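Local coordinates for protein 3,6-diketocamphane 1,6-monooxygenase (Pseudomonas putida, PDB 4UWM) that catalyses the FMNH2- and oxygen-dependent Baeyer-Villiger oxidation of a diketocamphane to a lactone, a step in the breakdown of (-)-camphor, at residues M13-S18 against S48-N53; T22-I27 against D350-P355. All coordinates share one frame; numbering follows the deposited sequence.

Contact 1. Residues M13-S18 against S48-N53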
# COMPACT_ATOMS: atom_id res chain seq x y z
N MET A 13 8.32 -5.54 17.25
CA MET A 13 7.22 -5.11 18.11
C MET A 13 6.94 -6.23 19.11
O MET A 13 6.82 -7.39 18.71
CB MET A 13 5.93 -4.84 17.32
CG MET A 13 5.97 -3.73 16.27
SD MET A 13 6.49 -2.10 16.91
CE MET A 13 5.10 -1.64 17.92
N ARG A 14 6.80 -5.88 20.40
CA ARG A 14 6.45 -6.89 21.42
C ARG A 14 5.22 -7.68 21.03
O ARG A 14 4.21 -7.10 20.60
CB ARG A 14 6.20 -6.24 22.79
CG ARG A 14 7.42 -5.66 23.48
CD ARG A 14 7.17 -5.54 24.99
NE ARG A 14 5.99 -4.73 25.30
CZ ARG A 14 5.97 -3.40 25.37
NH1 ARG A 14 7.08 -2.71 25.13
NH2 ARG A 14 4.84 -2.76 25.66
N PRO A 15 5.26 -9.02 21.19
CA PRO A 15 4.06 -9.79 20.90
C PRO A 15 2.85 -9.26 21.66
O PRO A 15 2.96 -8.92 22.84
CB PRO A 15 4.43 -11.20 21.36
CG PRO A 15 5.89 -11.25 21.06
CD PRO A 15 6.40 -9.90 21.48
N GLY A 16 1.71 -9.14 20.97
CA GLY A 16 0.54 -8.49 21.55
C GLY A 16 0.23 -7.07 21.06
O GLY A 16 -0.91 -6.61 21.20
N ARG A 17 1.23 -6.37 20.52
CA ARG A 17 0.99 -5.08 19.89
C ARG A 17 -0.04 -5.23 18.75
O ARG A 17 -0.01 -6.21 18.00
CB ARG A 17 2.29 -4.48 19.33
CG ARG A 17 3.32 -4.07 20.36
CD ARG A 17 2.85 -2.92 21.22
NE ARG A 17 3.97 -2.16 21.73
CZ ARG A 17 3.88 -1.27 22.70
NH1 ARG A 17 2.71 -1.05 23.28
NH2 ARG A 17 4.94 -0.60 23.09
N SER A 18 -0.95 -4.27 18.63
CA SER A 18 -1.95 -4.34 17.55
C SER A 18 -1.37 -3.80 16.25
O SER A 18 -0.31 -3.17 16.26
CB SER A 18 -3.19 -3.55 17.92
OG SER A 18 -2.84 -2.18 17.93
N SER A 48 4.50 -13.89 7.87
CA SER A 48 4.29 -15.02 8.82
C SER A 48 4.84 -14.85 10.24
O SER A 48 4.66 -15.74 11.07
CB SER A 48 4.87 -16.32 8.22
OG SER A 48 6.27 -16.19 8.08
N GLN A 49 5.49 -13.71 10.51
CA GLN A 49 6.23 -13.49 11.79
C GLN A 49 5.47 -12.67 12.81
O GLN A 49 4.62 -11.87 12.45
CB GLN A 49 7.58 -12.83 11.51
CG GLN A 49 8.57 -13.74 10.76
CD GLN A 49 9.03 -14.90 11.62
OE1 GLN A 49 8.62 -16.03 11.40
NE2 GLN A 49 9.86 -14.61 12.61
N ILE A 50 5.82 -12.81 14.09
CA ILE A 50 5.14 -12.07 15.17
C ILE A 50 5.79 -10.74 15.50
O ILE A 50 5.12 -9.71 15.48
CB ILE A 50 5.01 -12.92 16.47
CG1 ILE A 50 4.23 -14.20 16.21
CG2 ILE A 50 4.38 -12.10 17.61
CD1 ILE A 50 2.76 -14.00 15.93
N TRP A 51 7.08 -10.76 15.84
CA TRP A 51 7.81 -9.55 16.15
C TRP A 51 7.95 -8.67 14.91
O TRP A 51 7.80 -7.44 15.00
CB TRP A 51 9.21 -9.86 16.71
CG TRP A 51 9.28 -10.40 18.12
CD1 TRP A 51 9.11 -11.69 18.51
CD2 TRP A 51 9.60 -9.65 19.32
NE1 TRP A 51 9.30 -11.80 19.88
CE2 TRP A 51 9.60 -10.57 20.39
CE3 TRP A 51 9.90 -8.31 19.57
CZ2 TRP A 51 9.87 -10.18 21.72
CZ3 TRP A 51 10.17 -7.92 20.91
CH2 TRP A 51 10.14 -8.85 21.95
N GLU A 52 8.24 -9.30 13.76
CA GLU A 52 8.44 -8.56 12.52
C GLU A 52 7.09 -8.57 11.81
O GLU A 52 6.81 -9.44 11.00
CB GLU A 52 9.54 -9.20 11.67
CG GLU A 52 10.85 -9.48 12.44
CD GLU A 52 10.92 -10.85 13.12
OE1 GLU A 52 9.89 -11.51 13.31
OE2 GLU A 52 12.06 -11.26 13.50
N ASN A 53 6.25 -7.61 12.16
CA ASN A 53 4.81 -7.74 11.88
C ASN A 53 4.28 -6.75 10.83
O ASN A 53 3.14 -6.31 10.93
CB ASN A 53 4.01 -7.66 13.20
CG ASN A 53 4.17 -6.33 13.90
OD1 ASN A 53 5.02 -5.53 13.53
ND2 ASN A 53 3.32 -6.07 14.91
O HOH W 1 4.28 -8.16 17.70
O HOH W 2 0.27 -6.59 14.95
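P15 lies over one face of the W51 indole: its CD stands 3.6 Å from the centroid of the six-membered ring and 21° off the ring normal, a CH-pi contact. R14 CA adds a second one on that face, at 4.2 Å from the same centroid. W51 CG lies anti to the carbonyl carbon, beside the backbone N (chi1 -73°). P15 CB meets I50 CG2 at 3.9 Å. The backbones are tied by M13 N to W51 O, 3.0 Å long and nearly straight at 170°, while one water bridges M13 O and I50 O, 2.8 Å from each. M13 CG rests 3.4 Å from N53 OD1, a buried oxygen without a polar partner; the two side chains cross at about a right angle. A type II turn from R14 to R17, closed by R17 N to R14 O at 3.1 Å, presents P15 to the indole. W51 NE1 bonds Q182 of the second subunit and its ring stacks with Y284 of helix 276-291; N53 ND2 bonds T22. The W51 side chain is about 11 Å from the bound FMN. Two loops of the luciferase-family TIM barrel thus meet, one joining strand 4-9 to helix 19-35, the other strand 40-43 to helix 57-65.

Contact 2. Residues T22-I27 against D350-P355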
# COMPACT_ATOMS: atom_id res chain seq x y z
N THR A 22 1.34 -0.58 15.87
CA THR A 22 2.56 -0.78 15.08
C THR A 22 2.66 0.31 14.03
O THR A 22 3.73 0.90 13.81
CB THR A 22 2.52 -2.19 14.43
OG1 THR A 22 2.50 -3.17 15.47
CG2 THR A 22 3.73 -2.46 13.52
N PHE A 23 1.55 0.55 13.34
CA PHE A 23 1.46 1.55 12.27
C PHE A 23 1.71 2.96 12.82
O PHE A 23 2.52 3.71 12.26
CB PHE A 23 0.11 1.41 11.55
CG PHE A 23 0.11 1.94 10.13
CD1 PHE A 23 0.79 1.26 9.12
CD2 PHE A 23 -0.60 3.11 9.80
CE1 PHE A 23 0.77 1.73 7.81
CE2 PHE A 23 -0.62 3.59 8.50
CZ PHE A 23 0.08 2.90 7.50
N ASP A 24 1.09 3.28 13.96
CA ASP A 24 1.31 4.55 14.65
C ASP A 24 2.79 4.77 15.03
O ASP A 24 3.36 5.83 14.76
CB ASP A 24 0.39 4.64 15.89
CG ASP A 24 0.28 6.07 16.46
OD1 ASP A 24 0.33 7.06 15.69
OD2 ASP A 24 0.14 6.18 17.69
N TRP A 25 3.41 3.75 15.61
CA TRP A 25 4.83 3.80 15.96
C TRP A 25 5.73 4.02 14.73
O TRP A 25 6.69 4.82 14.76
CB TRP A 25 5.22 2.52 16.72
CG TRP A 25 6.72 2.42 17.13
CD1 TRP A 25 7.53 1.32 16.99
CD2 TRP A 25 7.50 3.41 17.78
NE1 TRP A 25 8.79 1.60 17.48
CE2 TRP A 25 8.80 2.88 17.97
CE3 TRP A 25 7.25 4.73 18.21
CZ2 TRP A 25 9.84 3.60 18.60
CZ3 TRP A 25 8.29 5.45 18.82
CH2 TRP A 25 9.57 4.88 19.01
N GLY A 26 5.43 3.32 13.64
CA GLY A 26 6.16 3.54 12.38
C GLY A 26 6.10 4.97 11.88
O GLY A 26 7.14 5.53 11.51
N ILE A 27 4.91 5.56 11.86
CA ILE A 27 4.74 6.95 11.38
C ILE A 27 5.46 7.93 12.33
O ILE A 27 6.21 8.80 11.86
CB ILE A 27 3.25 7.35 11.22
CG1 ILE A 27 2.55 6.50 10.12
CG2 ILE A 27 3.11 8.85 10.87
CD1 ILE A 27 1.03 6.62 10.12
N ASP A 350 11.06 -1.51 20.07
CA ASP A 350 9.72 -1.14 20.50
C ASP A 350 9.76 -0.18 21.70
O ASP A 350 9.62 -0.62 22.85
CB ASP A 350 8.89 -2.38 20.82
CG ASP A 350 7.42 -2.06 21.06
OD1 ASP A 350 7.07 -0.89 21.22
OD2 ASP A 350 6.63 -3.00 21.09
N TYR A 351 9.92 1.10 21.40
CA TYR A 351 9.88 2.21 22.35
C TYR A 351 8.60 3.02 22.27
O TYR A 351 8.53 4.17 22.75
CB TYR A 351 11.07 3.13 22.10
CG TYR A 351 12.30 2.75 22.87
CD1 TYR A 351 12.49 3.16 24.19
CD2 TYR A 351 13.31 2.00 22.26
CE1 TYR A 351 13.64 2.82 24.90
CE2 TYR A 351 14.46 1.65 22.96
CZ TYR A 351 14.62 2.08 24.27
OH TYR A 351 15.76 1.72 24.93
N TYR A 352 7.58 2.41 21.68
CA TYR A 352 6.32 3.09 21.44
C TYR A 352 5.70 3.65 22.73
O TYR A 352 5.12 4.74 22.70
CB TYR A 352 5.34 2.13 20.79
CG TYR A 352 4.00 2.72 20.42
CD1 TYR A 352 3.90 3.87 19.64
CD2 TYR A 352 2.83 2.10 20.84
CE1 TYR A 352 2.66 4.39 19.28
CE2 TYR A 352 1.59 2.61 20.48
CZ TYR A 352 1.51 3.74 19.69
OH TYR A 352 0.27 4.22 19.33
N ASP A 353 5.80 2.90 23.84
CA ASP A 353 5.21 3.36 25.14
C ASP A 353 5.90 4.56 25.76
O ASP A 353 5.25 5.36 26.45
CB ASP A 353 5.17 2.24 26.17
CG ASP A 353 4.14 1.18 25.85
OD1 ASP A 353 3.19 1.47 25.09
OD2 ASP A 353 4.26 0.05 26.36
N ASP A 354 7.20 4.71 25.53
CA ASP A 354 7.98 5.70 26.21
C ASP A 354 9.19 6.03 25.34
O ASP A 354 10.29 5.57 25.60
CB ASP A 354 8.36 5.13 27.59
CG ASP A 354 9.13 6.10 28.46
OD1 ASP A 354 9.14 7.32 28.19
OD2 ASP A 354 9.74 5.60 29.43
N PRO A 355 8.98 6.84 24.29
CA PRO A 355 10.05 7.03 23.30
C PRO A 355 11.13 8.05 23.61
O PRO A 355 12.15 8.06 22.92
CB PRO A 355 9.29 7.44 22.03
CG PRO A 355 8.03 8.02 22.53
CD PRO A 355 7.67 7.29 23.78
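D24 OD2 is gripped twice: Y352 OH donates to it at 2.6 Å, and K28, one turn further along the helix, forms a salt bridge to it. The phenol arrives on the anti lone pair of OD2, which sits in the plane of the tyrosine ring, at its edge; carboxylate and ring planes are 84° apart. Y352 CG is anti to its backbone N (chi1 -177°), and the Y352 and W25 side chains slide past each other in opposite directions. Y352 CD1 packs 3.5 Å from W25 CB. Over the indole face comes Y352 CA, 3.9 Å from the centroid of the six-membered ring and 18° off its normal, a CH-pi contact. In barrel terms, helix 19-35, which follows strand 4-9, here receives the loop that leaves the neighbouring parallel strand 343-347 for helix 356-369. The far end of the indole meets Y351 CB at CZ2 (3.7 Å) and P355 CB at CZ3 (3.9 Å), while NE1 makes a weak hydrogen bond to H349 O. Within the loop, D354 N bonds Y351 O at 3.1 Å. W25 also meets the ring of F9 on strand 4-9, and D24 packs on L66 of the second subunit.

The two contacts lie about 12 Å apart, centre to centre, on the same side of the chain's centre, and their segments alternate along the sequence: 13-18, 22-27, 48-53, 350-355. Strand 4-9 pairs in parallel with both 40-43 and 343-347, so the loops after these three neighbouring strands gather around the start of helix 19-35. R17 NH2 joins the contacts by a salt bridge to D350 OD1 at 2.9 Å, while M13 SD packs 3.6 Å from W25 CD1. The first and last strands of the barrel are thereby linked through their loops. Strands 4-9 and 40-43 lead to the FMN-binding residues H10 and S44, so the contacts border the flavin end of the barrel; both also touch the second subunit.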